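LRA-12 (Uncultured bacterium, PDB 5AEB) hydrolyses beta-lactam antibiotics, carbapenems among them, as a class B3 metallo-beta-lactamase with two zinc ions in its active site. Local coordinates at residues V7-V12 and G55-A60; K193-V198 and K206-T211; R22-A27 and S235-G240. All coordinates share one frame; numbering follows the deposited sequence.

Contact 1: residues V7-V12 and G55-A60; sequences VKEPTV and GLAASA
Glu9 reaches across from the N-terminal segment and meets the start of the 55-60 turn with its carboxylate, giving a compact example of one carboxylate serving two backbone N-H groups, one directly and one through a water. CG lies anti to the backbone N (chi1 -175°) and the chain stays extended beyond it, which carries the carboxylate across the gap. OE1 then takes the N-H of Ala57 on its syn lone pair, with Ala57 N to Glu9 OE1 at 3.0 Å and a nearly straight N-H...O angle of 164°. The same oxygen lies 3.6 Å from Ala57 CB. OE2 comes down on Leu56, 3.4 Å from its CB, the two side chains crossing at about a right angle.

This is the close part of the interface. The turn beneath it is braced from within, since Leu56 O accepts from both Ser59 N and Ser59 OG, the latter at 2.6 Å. On the wetter side, where Ala57 and Ala58 are exposed, a water takes over: it donates to Glu9 OE2 at 2.7 Å and accepts from Ala58 N at 3.0 Å, so the second N-H is reached indirectly. Looser too is the apolar meeting of Val12 and Leu56, tip to tip, with Val12 CG2 3.9 Å from Leu56 CD2 and in contact with the other methyl as well.

Tyr87 of helix 87-90 touches Glu9, Val12 and Leu56 alike, and the Leu56 side chain comes within about 4 Å of that of Asp88. The arrangement thus lays the N-terminal segment beside the turn between strand 48-52 and helix 60-69, next to the metal-binding Gln-X-His-X-Asp-His motif of the metallo-beta-lactamase fold.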
ATOM      1  N   VAL A   7      -4.715 -21.432   6.692  1.00 41.89           N
ATOM      2  CA  VAL A   7      -4.028 -20.096   6.725  1.00 40.88           C
ATOM      3  C   VAL A   7      -3.490 -19.774   8.120  1.00 40.53           C
ATOM      4  O   VAL A   7      -4.240 -19.719   9.086  1.00 40.79           O
ATOM      5  CB  VAL A   7      -4.960 -18.943   6.295  1.00 39.97           C
ATOM      6  CG1 VAL A   7      -4.282 -17.585   6.497  1.00 38.18           C
ATOM      7  CG2 VAL A   7      -5.419 -19.133   4.858  1.00 40.12           C
ATOM      8  N   LYS A   8      -2.188 -19.548   8.211  1.00 40.29           N
ATOM      9  CA  LYS A   8      -1.584 -19.165   9.473  1.00 40.79           C
ATOM     10  C   LYS A   8      -0.794 -17.878   9.347  1.00 38.89           C
ATOM     11  O   LYS A   8       0.279 -17.842   8.762  1.00 38.43           O
ATOM     12  CB  LYS A   8      -0.716 -20.291  10.034  1.00 43.20           C
ATOM     13  CG  LYS A   8      -1.535 -21.422  10.656  1.00 46.55           C
ATOM     14  CD  LYS A   8      -0.847 -22.056  11.862  1.00 49.39           C
ATOM     15  CE  LYS A   8       0.121 -23.164  11.462  1.00 51.91           C
ATOM     16  NZ  LYS A   8       1.227 -22.643  10.602  1.00 51.46           N
ATOM     17  N   GLU A   9      -1.358 -16.812   9.892  1.00 37.65           N
ATOM     18  CA  GLU A   9      -0.689 -15.526   9.918  1.00 36.33           C
ATOM     19  C   GLU A   9       0.546 -15.620  10.808  1.00 36.80           C
ATOM     20  O   GLU A   9       0.442 -16.067  11.959  1.00 37.05           O
ATOM     21  CB  GLU A   9      -1.637 -14.473  10.458  1.00 35.11           C
ATOM     22  CG  GLU A   9      -1.069 -13.075  10.402  1.00 33.92           C
ATOM     23  CD  GLU A   9      -2.154 -12.042  10.472  1.00 32.85           C
ATOM     24  OE1 GLU A   9      -2.765 -11.739   9.415  1.00 31.95           O
ATOM     25  OE2 GLU A   9      -2.403 -11.563  11.593  1.00 32.70           O
ATOM     26  N   PRO A  10       1.715 -15.191  10.285  1.00 36.09           N
ATOM     27  CA  PRO A  10       2.947 -15.226  11.080  1.00 36.72           C
ATOM     28  C   PRO A  10       2.821 -14.400  12.364  1.00 36.74           C
ATOM     29  O   PRO A  10       1.991 -13.486  12.428  1.00 36.45           O
ATOM     30  CB  PRO A  10       3.984 -14.587  10.142  1.00 36.07           C
ATOM     31  CG  PRO A  10       3.413 -14.799   8.783  1.00 35.21           C
ATOM     32  CD  PRO A  10       1.947 -14.578   8.972  1.00 34.69           C
ATOM     33  N   THR A  11       3.633 -14.741  13.368  1.00 37.57           N
ATOM     34  CA  THR A  11       3.701 -14.017  14.636  1.00 37.95           C
ATOM     35  C   THR A  11       3.950 -12.538  14.392  1.00 36.63           C
ATOM     36  O   THR A  11       4.864 -12.171  13.646  1.00 36.25           O
ATOM     37  CB  THR A  11       4.843 -14.575  15.518  1.00 39.83           C
ATOM     38  OG1 THR A  11       4.629 -15.982  15.734  1.00 42.04           O
ATOM     39  CG2 THR A  11       4.947 -13.833  16.858  1.00 39.11           C
ATOM     40  N   VAL A  12       3.128 -11.696  15.007  1.00 35.93           N
ATOM     41  CA  VAL A  12       3.325 -10.252  14.918  1.00 35.08           C
ATOM     42  C   VAL A  12       3.845  -9.768  16.261  1.00 36.07           C
ATOM     43  O   VAL A  12       3.147  -9.876  17.261  1.00 36.89           O
ATOM     44  CB  VAL A  12       2.028  -9.482  14.555  1.00 33.74           C
ATOM     45  CG1 VAL A  12       2.290  -7.967  14.552  1.00 32.89           C
ATOM     46  CG2 VAL A  12       1.474  -9.959  13.222  1.00 32.20           C
ATOM     47  N   GLY A  55      -5.033  -4.217   6.906  1.00 21.66           N
ATOM     48  CA  GLY A  55      -3.987  -4.540   7.878  1.00 22.21           C
ATOM     49  C   GLY A  55      -3.900  -6.053   7.965  1.00 22.76           C
ATOM     50  O   GLY A  55      -4.036  -6.734   6.937  1.00 22.23           O
ATOM     51  N   LEU A  56      -3.691  -6.570   9.184  1.00 23.32           N
ATOM     52  CA  LEU A  56      -3.668  -8.022   9.421  1.00 23.99           C
ATOM     53  C   LEU A  56      -5.067  -8.638   9.304  1.00 24.27           C
ATOM     54  O   LEU A  56      -6.042  -7.921   9.131  1.00 23.49           O
ATOM     55  CB  LEU A  56      -3.082  -8.323  10.810  1.00 24.48           C
ATOM     56  CG  LEU A  56      -1.730  -7.659  11.081  1.00 24.60           C
ATOM     57  CD1 LEU A  56      -1.451  -7.513  12.579  1.00 25.01           C
ATOM     58  CD2 LEU A  56      -0.623  -8.425  10.362  1.00 24.70           C
ATOM     59  N   ALA A  57      -5.163  -9.963   9.454  1.00 25.15           N
ATOM     60  CA  ALA A  57      -6.463 -10.646   9.394  1.00 26.10           C
ATOM     61  C   ALA A  57      -7.587  -9.974  10.222  1.00 26.76           C
ATOM     62  O   ALA A  57      -8.686  -9.763   9.686  1.00 27.59           O
ATOM     63  CB  ALA A  57      -6.331 -12.137   9.710  1.00 26.42           C
ATOM     64  N   ALA A  58      -7.299  -9.575  11.467  1.00 27.09           N
ATOM     65  CA  ALA A  58      -8.316  -8.981  12.389  1.00 27.59           C
ATOM     66  C   ALA A  58      -8.682  -7.514  12.104  1.00 27.53           C
ATOM     67  O   ALA A  58      -9.619  -6.968  12.708  1.00 28.63           O
ATOM     68  CB  ALA A  58      -7.876  -9.139  13.851  1.00 28.15           C
ATOM     69  N   SER A  59      -7.960  -6.877  11.176  1.00 26.36           N
ATOM     70  CA  SER A  59      -8.156  -5.455  10.853  1.00 25.69           C
ATOM     71  C   SER A  59      -9.487  -5.117  10.130  1.00 25.36           C
ATOM     72  O   SER A  59      -9.868  -3.939  10.036  1.00 25.20           O
ATOM     73  CB  SER A  59      -6.972  -4.942  10.018  1.00 24.82           C
ATOM     74  OG  SER A  59      -6.994  -5.521   8.708  1.00 24.09           O
ATOM     75  N   ALA A  60     -10.183  -6.121   9.603  1.00 25.08           N
ATOM     76  CA  ALA A  60     -11.420  -5.841   8.890  1.00 25.29           C
ATOM     77  C   ALA A  60     -12.447  -5.027   9.699  1.00 25.84           C
ATOM     78  O   ALA A  60     -13.070  -4.099   9.153  1.00 25.48           O
ATOM     79  CB  ALA A  60     -12.032  -7.109   8.340  1.00 25.67           C
TER
HETATM   80  O   HOH W   1      -4.710 -10.594  12.583  1.00 13.53           O

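Contact 2: residues K193-V198 and K206-T211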
ATOM      1  N   LYS A 193      19.802 -12.231   3.342  1.00 45.19           N
ATOM      2  CA  LYS A 193      20.945 -12.654   2.530  1.00 44.44           C
ATOM      3  C   LYS A 193      21.200 -11.754   1.312  1.00 42.49           C
ATOM      4  O   LYS A 193      20.458 -10.802   1.068  1.00 40.63           O
ATOM      5  CB  LYS A 193      20.802 -14.135   2.122  1.00 46.66           C
ATOM      6  CG  LYS A 193      19.585 -14.475   1.263  1.00 47.26           C
ATOM      7  CD  LYS A 193      19.490 -15.975   0.994  1.00 48.84           C
ATOM      8  CE  LYS A 193      18.763 -16.710   2.109  1.00 50.22           C
ATOM      9  NZ  LYS A 193      19.145 -18.148   2.205  1.00 52.06           N
ATOM     10  N   LYS A 194      22.274 -12.056   0.580  1.00 41.40           N
ATOM     11  CA  LYS A 194      22.648 -11.353  -0.644  1.00 40.54           C
ATOM     12  C   LYS A 194      21.651 -11.655  -1.758  1.00 39.49           C
ATOM     13  O   LYS A 194      21.112 -12.768  -1.823  1.00 39.61           O
ATOM     14  CB  LYS A 194      24.038 -11.816  -1.104  1.00 41.86           C
ATOM     15  CG  LYS A 194      25.180 -10.859  -0.825  1.00 43.55           C
ATOM     16  CD  LYS A 194      25.497 -10.743   0.659  1.00 45.00           C
ATOM     17  CE  LYS A 194      26.225  -9.439   0.966  1.00 44.85           C
ATOM     18  NZ  LYS A 194      26.345  -9.295   2.438  1.00 45.42           N
ATOM     19  N   PHE A 195      21.444 -10.687  -2.649  1.00 37.37           N
ATOM     20  CA  PHE A 195      20.555 -10.851  -3.800  1.00 36.64           C
ATOM     21  C   PHE A 195      20.861 -12.096  -4.617  1.00 38.37           C
ATOM     22  O   PHE A 195      19.935 -12.831  -5.015  1.00 38.76           O
ATOM     23  CB  PHE A 195      20.624  -9.628  -4.721  1.00 34.82           C
ATOM     24  CG  PHE A 195      19.956  -8.405  -4.161  1.00 32.91           C
ATOM     25  CD1 PHE A 195      18.698  -8.484  -3.582  1.00 31.54           C
ATOM     26  CD2 PHE A 195      20.574  -7.171  -4.251  1.00 32.53           C
ATOM     27  CE1 PHE A 195      18.080  -7.352  -3.073  1.00 30.68           C
ATOM     28  CE2 PHE A 195      19.961  -6.039  -3.749  1.00 31.50           C
ATOM     29  CZ  PHE A 195      18.710  -6.126  -3.163  1.00 30.20           C
ATOM     30  N   SER A 196      22.154 -12.332  -4.844  1.00 39.58           N
ATOM     31  CA  SER A 196      22.637 -13.474  -5.631  1.00 42.11           C
ATOM     32  C   SER A 196      22.213 -14.833  -5.082  1.00 42.63           C
ATOM     33  O   SER A 196      22.217 -15.806  -5.812  1.00 45.14           O
ATOM     34  CB  SER A 196      24.161 -13.426  -5.755  1.00 43.07           C
ATOM     35  OG  SER A 196      24.776 -13.731  -4.511  1.00 44.13           O
ATOM     36  N   GLU A 197      21.852 -14.890  -3.805  1.00 42.53           N
ATOM     37  CA  GLU A 197      21.437 -16.131  -3.168  1.00 43.96           C
ATOM     38  C   GLU A 197      19.922 -16.293  -3.087  1.00 43.41           C
ATOM     39  O   GLU A 197      19.446 -17.269  -2.544  1.00 44.07           O
ATOM     40  CB  GLU A 197      22.038 -16.228  -1.767  1.00 46.12           C
ATOM     41  CG  GLU A 197      23.558 -16.210  -1.748  1.00 48.81           C
ATOM     42  CD  GLU A 197      24.121 -16.114  -0.349  1.00 51.31           C
ATOM     43  OE1 GLU A 197      23.332 -15.925   0.602  1.00 52.55           O
ATOM     44  OE2 GLU A 197      25.359 -16.229  -0.194  1.00 53.67           O
ATOM     45  N   VAL A 198      19.168 -15.327  -3.606  1.00 43.06           N
ATOM     46  CA  VAL A 198      17.701 -15.404  -3.605  1.00 42.96           C
ATOM     47  C   VAL A 198      17.310 -15.971  -4.948  1.00 43.89           C
ATOM     48  O   VAL A 198      17.003 -15.226  -5.881  1.00 43.96           O
ATOM     49  CB  VAL A 198      17.041 -14.017  -3.453  1.00 41.32           C
ATOM     50  CG1 VAL A 198      15.538 -14.170  -3.242  1.00 40.26           C
ATOM     51  CG2 VAL A 198      17.684 -13.221  -2.319  1.00 40.20           C
ATOM     52  N   LYS A 206      17.957  -6.540 -10.250  1.00 28.07           N
ATOM     53  CA  LYS A 206      17.580  -5.657 -11.343  1.00 28.37           C
ATOM     54  C   LYS A 206      16.254  -4.918 -11.036  1.00 26.74           C
ATOM     55  O   LYS A 206      16.121  -3.738 -11.345  1.00 26.41           O
ATOM     56  CB  LYS A 206      17.521  -6.469 -12.641  1.00 30.60           C
ATOM     57  CG  LYS A 206      16.710  -5.882 -13.794  1.00 32.48           C
ATOM     58  CD  LYS A 206      17.207  -6.412 -15.158  1.00 34.92           C
ATOM     59  CE  LYS A 206      17.184  -7.938 -15.248  1.00 36.22           C
ATOM     60  NZ  LYS A 206      18.217  -8.444 -16.205  1.00 38.59           N
ATOM     61  N   ASP A 207      15.307  -5.611 -10.405  1.00 25.41           N
ATOM     62  CA  ASP A 207      14.026  -5.034 -10.012  1.00 24.00           C
ATOM     63  C   ASP A 207      14.213  -3.886  -8.994  1.00 23.18           C
ATOM     64  O   ASP A 207      13.646  -2.801  -9.169  1.00 22.59           O
ATOM     65  CB  ASP A 207      13.109  -6.115  -9.426  1.00 23.72           C
ATOM     66  CG  ASP A 207      12.339  -6.894 -10.488  1.00 24.03           C
ATOM     67  OD1 ASP A 207      12.519  -6.670 -11.696  1.00 24.51           O
ATOM     68  OD2 ASP A 207      11.497  -7.723 -10.099  1.00 24.28           O
ATOM     69  N   TYR A 208      15.011  -4.124  -7.955  1.00 22.71           N
ATOM     70  CA  TYR A 208      15.383  -3.052  -7.020  1.00 22.45           C
ATOM     71  C   TYR A 208      16.071  -1.887  -7.735  1.00 22.94           C
ATOM     72  O   TYR A 208      15.703  -0.740  -7.502  1.00 22.53           O
ATOM     73  CB  TYR A 208      16.250  -3.563  -5.870  1.00 22.26           C
ATOM     74  CG  TYR A 208      15.459  -4.176  -4.738  1.00 21.66           C
ATOM     75  CD1 TYR A 208      14.796  -3.354  -3.825  1.00 21.07           C
ATOM     76  CD2 TYR A 208      15.360  -5.561  -4.567  1.00 21.78           C
ATOM     77  CE1 TYR A 208      14.068  -3.870  -2.788  1.00 20.78           C
ATOM     78  CE2 TYR A 208      14.609  -6.088  -3.519  1.00 21.55           C
ATOM     79  CZ  TYR A 208      13.963  -5.220  -2.634  1.00 21.00           C
ATOM     80  OH  TYR A 208      13.211  -5.660  -1.573  1.00 21.01           O
ATOM     81  N   ALA A 209      17.025  -2.177  -8.633  1.00 23.69           N
ATOM     82  CA  ALA A 209      17.740  -1.116  -9.341  1.00 24.51           C
ATOM     83  C   ALA A 209      16.754  -0.249 -10.127  1.00 24.32           C
ATOM     84  O   ALA A 209      16.841   0.978 -10.081  1.00 24.49           O
ATOM     85  CB  ALA A 209      18.841  -1.667 -10.264  1.00 25.60           C
ATOM     86  N   TYR A 210      15.816  -0.910 -10.814  1.00 24.26           N
ATOM     87  CA  TYR A 210      14.791  -0.257 -11.615  1.00 24.18           C
ATOM     88  C   TYR A 210      13.888   0.592 -10.707  1.00 23.15           C
ATOM     89  O   TYR A 210      13.644   1.763 -10.989  1.00 23.22           O
ATOM     90  CB  TYR A 210      13.934  -1.273 -12.386  1.00 24.55           C
ATOM     91  CG  TYR A 210      12.689  -0.640 -12.986  1.00 24.65           C
ATOM     92  CD1 TYR A 210      12.761   0.088 -14.179  1.00 25.82           C
ATOM     93  CD2 TYR A 210      11.460  -0.711 -12.333  1.00 24.00           C
ATOM     94  CE1 TYR A 210      11.640   0.703 -14.716  1.00 25.89           C
ATOM     95  CE2 TYR A 210      10.325  -0.106 -12.860  1.00 24.18           C
ATOM     96  CZ  TYR A 210      10.430   0.611 -14.056  1.00 25.17           C
ATOM     97  OH  TYR A 210       9.316   1.220 -14.598  1.00 25.38           O
ATOM     98  N   THR A 211      13.427   0.005  -9.611  1.00 22.09           N
ATOM     99  CA  THR A 211      12.518   0.720  -8.717  1.00 21.33           C
ATOM    100  C   THR A 211      13.161   1.972  -8.112  1.00 21.63           C
ATOM    101  O   THR A 211      12.586   3.056  -8.188  1.00 21.29           O
ATOM    102  CB  THR A 211      11.927  -0.216  -7.649  1.00 20.41           C
ATOM    103  OG1 THR A 211      11.109  -1.195  -8.300  1.00 20.15           O
ATOM    104  CG2 THR A 211      11.055   0.545  -6.648  1.00 19.71           C
TER
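Phe195 and Tyr208 make this contact by themselves, two buried rings meeting through a few carbons. The CE1 and CZ atoms of Phe195 lie against the CD2 and CE2 atoms of Tyr208, the closest pair being Phe195 CE1 and Tyr208 CD2 at 3.6 Å. The ring planes are inclined by 30° and slid so far apart, with centroids at 5.3 Å, that there is hardly any overlap; the pair is held by carbon-to-carbon contact at one side of each ring. With CG beside the backbone N in both residues (chi1 -72° in Phe195, -83° in Tyr208), the two side chains point across each other at about a right angle, which brings just these few carbons together.

The two rings come from one beta-alpha-beta crossover. Strand 178-184 runs parallel to its neighbour 222-225, and the connection between them contains first the loop with Phe195 and then helix 204-216 with Tyr208. Phe195 opens a 3-10 turn, in which its O receives the N-H of Val198 at 3.0 Å.

Further out, the ring of His268, near the C-terminus, meets that of Phe195, while Ile204 and Ala205 touch Phe195 from the first turn of the helix. Tyr265 of helix 251-267 packs on Tyr208. The phenol end of Tyr208 is tied down by a hydrogen bond between its OH and Thr188 O, which limits how far the ring can shift. One turn further along the helix, Thr211 OG1 is bonded to Pro159 O, close in sequence to the zinc ligand His161, whose side chain lies about 4 Å from that of Tyr208.

Contact 3: residues R22-A27 and S235-G240; sequences RPFRIA and SKHKPG. With SO4 (sulfate ion), chain E; SO4 (sulfate ion), chain F.
Strand 24-27, an outermost strand of the seven-stranded sheet, is joined to the chain leaving helix 233-236 by a face-to-face stack of Phe24 on His237. The planes are only 11° apart and the centroids 3.6 Å. His237 CE1 lies over the rim of the phenyl ring, 3.4 Å from Phe24 CG, and the two side chains run antiparallel alongside one another. Phe24 CG sits between the backbone N and the carbonyl carbon (chi1 69°), which turns the ring toward the imidazole; its ring also meets that of Tyr32 on the neighbouring strand.

A sulfate, probably from the crystallisation liquor, puts its O1 at the edge of the imidazole, in the ring plane. His237 NE2 donates to this O1 at 2.8 Å. A second oxygen, O2, takes the N-H of Gly240 at 2.7 Å, almost straight at 167°, and Gly242 N adds a further bond to the ion. Arg22 arrives on a fully extended chain, passing CD 4.1 Å from Pro239 CB and bringing NH1 to 3.2 Å from that same sulfate O2. NH1 and Gly240 N are both donors and do not bond to each other; they converge on the anion. Arg25, whose side chain leaves the strand away from the 235-240 segment, grips another sulfate, NH1 to O4 at 2.7 Å.

His237 ND1 is hydrogen-bonded to Tyr21 OH, so both imidazole nitrogens have partners and the rotation of the ring is fixed as well as its stacking. Backbone N-H groups, an imidazole N-H and a nearby guanidinium gather round the first sulfate in a small anion site, and the negative charge of the sulfate would probably make a protonated His237 easier to keep.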
ATOM      1  N   ARG A  22      -7.335   6.792  14.852  1.00 31.25           N
ATOM      2  CA  ARG A  22      -8.461   7.568  14.409  1.00 31.63           C
ATOM      3  C   ARG A  22      -8.298   7.954  12.930  1.00 29.45           C
ATOM      4  O   ARG A  22      -7.293   8.578  12.567  1.00 29.03           O
ATOM      5  CB  ARG A  22      -8.584   8.813  15.280  1.00 34.23           C
ATOM      6  CG  ARG A  22      -9.851   9.582  15.038  1.00 36.69           C
ATOM      7  CD  ARG A  22      -9.911  10.818  15.914  1.00 40.01           C
ATOM      8  NE  ARG A  22     -11.150  11.515  15.631  1.00 42.50           N
ATOM      9  CZ  ARG A  22     -11.262  12.828  15.484  1.00 45.01           C
ATOM     10  NH1 ARG A  22     -10.190  13.610  15.594  1.00 46.72           N
ATOM     11  NH2 ARG A  22     -12.454  13.358  15.229  1.00 45.48           N
ATOM     12  N   PRO A  23      -9.281   7.575  12.079  1.00 28.05           N
ATOM     13  CA  PRO A  23      -9.197   7.842  10.631  1.00 26.68           C
ATOM     14  C   PRO A  23      -9.275   9.347  10.348  1.00 26.51           C
ATOM     15  O   PRO A  23      -9.889  10.087  11.119  1.00 26.86           O
ATOM     16  CB  PRO A  23     -10.424   7.113  10.066  1.00 26.66           C
ATOM     17  CG  PRO A  23     -11.408   7.095  11.198  1.00 27.85           C
ATOM     18  CD  PRO A  23     -10.569   6.954  12.452  1.00 28.40           C
ATOM     19  N   PHE A  24      -8.604   9.796   9.291  1.00 25.63           N
ATOM     20  CA  PHE A  24      -8.552  11.217   8.929  1.00 25.16           C
ATOM     21  C   PHE A  24      -8.400  11.455   7.443  1.00 24.54           C
ATOM     22  O   PHE A  24      -7.931  10.581   6.689  1.00 23.47           O
ATOM     23  CB  PHE A  24      -7.438  11.961   9.699  1.00 25.75           C
ATOM     24  CG  PHE A  24      -6.029  11.582   9.304  1.00 25.26           C
ATOM     25  CD1 PHE A  24      -5.431  10.414   9.799  1.00 25.15           C
ATOM     26  CD2 PHE A  24      -5.265  12.427   8.494  1.00 25.27           C
ATOM     27  CE1 PHE A  24      -4.117  10.073   9.452  1.00 24.91           C
ATOM     28  CE2 PHE A  24      -3.966  12.084   8.129  1.00 25.03           C
ATOM     29  CZ  PHE A  24      -3.382  10.909   8.614  1.00 24.89           C
ATOM     30  N   ARG A  25      -8.782  12.657   7.043  1.00 24.51           N
ATOM     31  CA  ARG A  25      -8.580  13.156   5.703  1.00 24.41           C
ATOM     32  C   ARG A  25      -7.136  13.700   5.578  1.00 24.37           C
ATOM     33  O   ARG A  25      -6.708  14.562   6.335  1.00 24.36           O
ATOM     34  CB  ARG A  25      -9.612  14.263   5.445  1.00 25.40           C
ATOM     35  CG  ARG A  25      -9.745  14.737   4.009  1.00 25.42           C
ATOM     36  CD  ARG A  25     -10.772  15.874   3.930  1.00 26.43           C
ATOM     37  NE  ARG A  25     -10.871  16.362   2.553  1.00 26.76           N
ATOM     38  CZ  ARG A  25     -11.260  17.591   2.189  1.00 27.65           C
ATOM     39  NH1 ARG A  25     -11.592  18.490   3.104  1.00 28.34           N
ATOM     40  NH2 ARG A  25     -11.300  17.920   0.890  1.00 27.47           N
ATOM     41  N   ILE A  26      -6.399  13.155   4.615  1.00 23.82           N
ATOM     42  CA  ILE A  26      -5.080  13.612   4.295  1.00 24.01           C
ATOM     43  C   ILE A  26      -5.184  14.812   3.334  1.00 24.27           C
ATOM     44  O   ILE A  26      -4.644  15.881   3.618  1.00 24.89           O
ATOM     45  CB  ILE A  26      -4.243  12.461   3.658  1.00 23.64           C
ATOM     46  CG1 ILE A  26      -4.098  11.288   4.659  1.00 23.32           C
ATOM     47  CG2 ILE A  26      -2.883  12.964   3.196  1.00 23.92           C
ATOM     48  CD1 ILE A  26      -3.978   9.933   3.982  1.00 22.79           C
ATOM     49  N   ALA A  27      -5.876  14.624   2.208  1.00 23.75           N
ATOM     50  CA  ALA A  27      -5.895  15.630   1.135  1.00 24.23           C
ATOM     51  C   ALA A  27      -6.999  15.318   0.123  1.00 23.88           C
ATOM     52  O   ALA A  27      -7.109  14.196  -0.326  1.00 23.30           O
ATOM     53  CB  ALA A  27      -4.538  15.680   0.440  1.00 24.17           C
ATOM     54  N   SER A 235       4.429  12.200  13.018  1.00 30.07           N
ATOM     55  CA  SER A 235       5.038  13.540  13.137  1.00 30.88           C
ATOM     56  C   SER A 235       4.280  14.594  12.345  1.00 30.97           C
ATOM     57  O   SER A 235       4.376  15.769  12.621  1.00 32.56           O
ATOM     58  CB  SER A 235       6.476  13.524  12.633  1.00 30.87           C
ATOM     59  OG  SER A 235       7.236  12.612  13.401  1.00 32.23           O
ATOM     60  N   LYS A 236       3.543  14.182  11.336  1.00 30.51           N
ATOM     61  CA  LYS A 236       2.912  15.130  10.440  1.00 30.00           C
ATOM     62  C   LYS A 236       1.465  15.380  10.844  1.00 31.35           C
ATOM     63  O   LYS A 236       0.890  16.388  10.482  1.00 30.99           O
ATOM     64  CB  LYS A 236       3.003  14.601   9.010  1.00 28.32           C
ATOM     65  CG  LYS A 236       4.437  14.538   8.505  1.00 27.22           C
ATOM     66  CD  LYS A 236       4.578  13.654   7.268  1.00 25.78           C
ATOM     67  CE  LYS A 236       5.978  13.785   6.658  1.00 24.72           C
ATOM     68  NZ  LYS A 236       6.151  12.847   5.491  1.00 23.48           N
ATOM     69  N   HIS A 237       0.886  14.456  11.606  1.00 32.89           N
ATOM     70  CA  HIS A 237      -0.518  14.536  11.974  1.00 35.31           C
ATOM     71  C   HIS A 237      -0.800  13.888  13.295  1.00 37.84           C
ATOM     72  O   HIS A 237      -0.382  12.757  13.532  1.00 38.38           O
ATOM     73  CB  HIS A 237      -1.379  13.903  10.888  1.00 34.12           C
ATOM     74  CG  HIS A 237      -2.840  13.816  11.236  1.00 34.58           C
ATOM     75  ND1 HIS A 237      -3.349  12.818  11.980  1.00 35.08           N
ATOM     76  CD2 HIS A 237      -3.905  14.633  10.902  1.00 35.38           C
ATOM     77  CE1 HIS A 237      -4.673  12.993  12.117  1.00 35.35           C
ATOM     78  NE2 HIS A 237      -5.012  14.103  11.458  1.00 35.47           N
ATOM     79  N   LYS A 238      -1.534  14.600  14.151  1.00 40.40           N
ATOM     80  CA  LYS A 238      -2.073  14.059  15.405  1.00 43.21           C
ATOM     81  C   LYS A 238      -3.606  13.979  15.292  1.00 44.22           C
ATOM     82  O   LYS A 238      -4.215  14.786  14.585  1.00 44.89           O
ATOM     83  CB  LYS A 238      -1.749  14.986  16.589  1.00 44.83           C
ATOM     84  CG  LYS A 238      -0.291  15.373  16.779  1.00 45.49           C
ATOM     85  CD  LYS A 238       0.444  14.371  17.651  1.00 46.44           C
ATOM     86  CE  LYS A 238       1.933  14.667  17.658  1.00 47.00           C
ATOM     87  NZ  LYS A 238       2.690  13.417  17.355  1.00 46.48           N
ATOM     88  N   PRO A 239      -4.244  13.033  16.004  1.00 44.68           N
ATOM     89  CA  PRO A 239      -5.709  13.059  15.999  1.00 45.47           C
ATOM     90  C   PRO A 239      -6.230  14.431  16.456  1.00 47.32           C
ATOM     91  O   PRO A 239      -5.765  14.976  17.459  1.00 47.73           O
ATOM     92  CB  PRO A 239      -6.081  11.975  17.009  1.00 45.78           C
ATOM     93  CG  PRO A 239      -4.900  11.068  17.066  1.00 44.17           C
ATOM     94  CD  PRO A 239      -3.701  11.917  16.799  1.00 44.34           C
ATOM     95  N   GLY A 240      -7.154  15.002  15.699  1.00 48.10           N
ATOM     96  CA  GLY A 240      -7.700  16.305  16.043  1.00 50.19           C
ATOM     97  C   GLY A 240      -7.079  17.508  15.357  1.00 50.81           C
ATOM     98  O   GLY A 240      -7.539  18.627  15.577  1.00 51.60           O
TER
HETATM   99  S   SO4 E1309      -8.523  15.106  12.327  1.00 71.03           S
HETATM  100  O1  SO4 E1309      -7.380  15.635  11.532  1.00 66.39           O
HETATM  101  O2  SO4 E1309      -8.042  14.067  13.286  1.00 59.84           O
HETATM  102  O3  SO4 E1309      -9.528  14.542  11.387  1.00 67.85           O
HETATM  103  O4  SO4 E1309      -9.171  16.231  13.054  1.00 72.12           O
HETATM  104  S   SO4 F1310     -12.740  21.483   1.306  1.00 76.51           S
HETATM  105  O1  SO4 F1310     -12.402  22.734   0.586  1.00 80.49           O
HETATM  106  O2  SO4 F1310     -13.371  20.551   0.326  1.00 68.49           O
HETATM  107  O3  SO4 F1310     -13.659  21.780   2.435  1.00 72.97           O
HETATM  108  O4  SO4 F1310     -11.498  20.922   1.898  1.00 72.89           O

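The three contacts form no continuous cluster. Contact 1 and contact 2 are 27 Å apart between centres and about 17 Å between nearest atoms, yet each comes near the di-zinc site: Leu56 in contact 1 has its side chain about 9 Å from a zinc ion, and Tyr208 in contact 2 about 8 Å from one. Contact 3 is remote from the metals; it lies 24 Å from contact 1 between centres, about 11 Å between nearest atoms, and across the chain's centre from contact 2, 35 Å away between centres. Along the chain its segments alternate with those of contact 1 and enclose contact 2, so one long closure spans the chain around a local one.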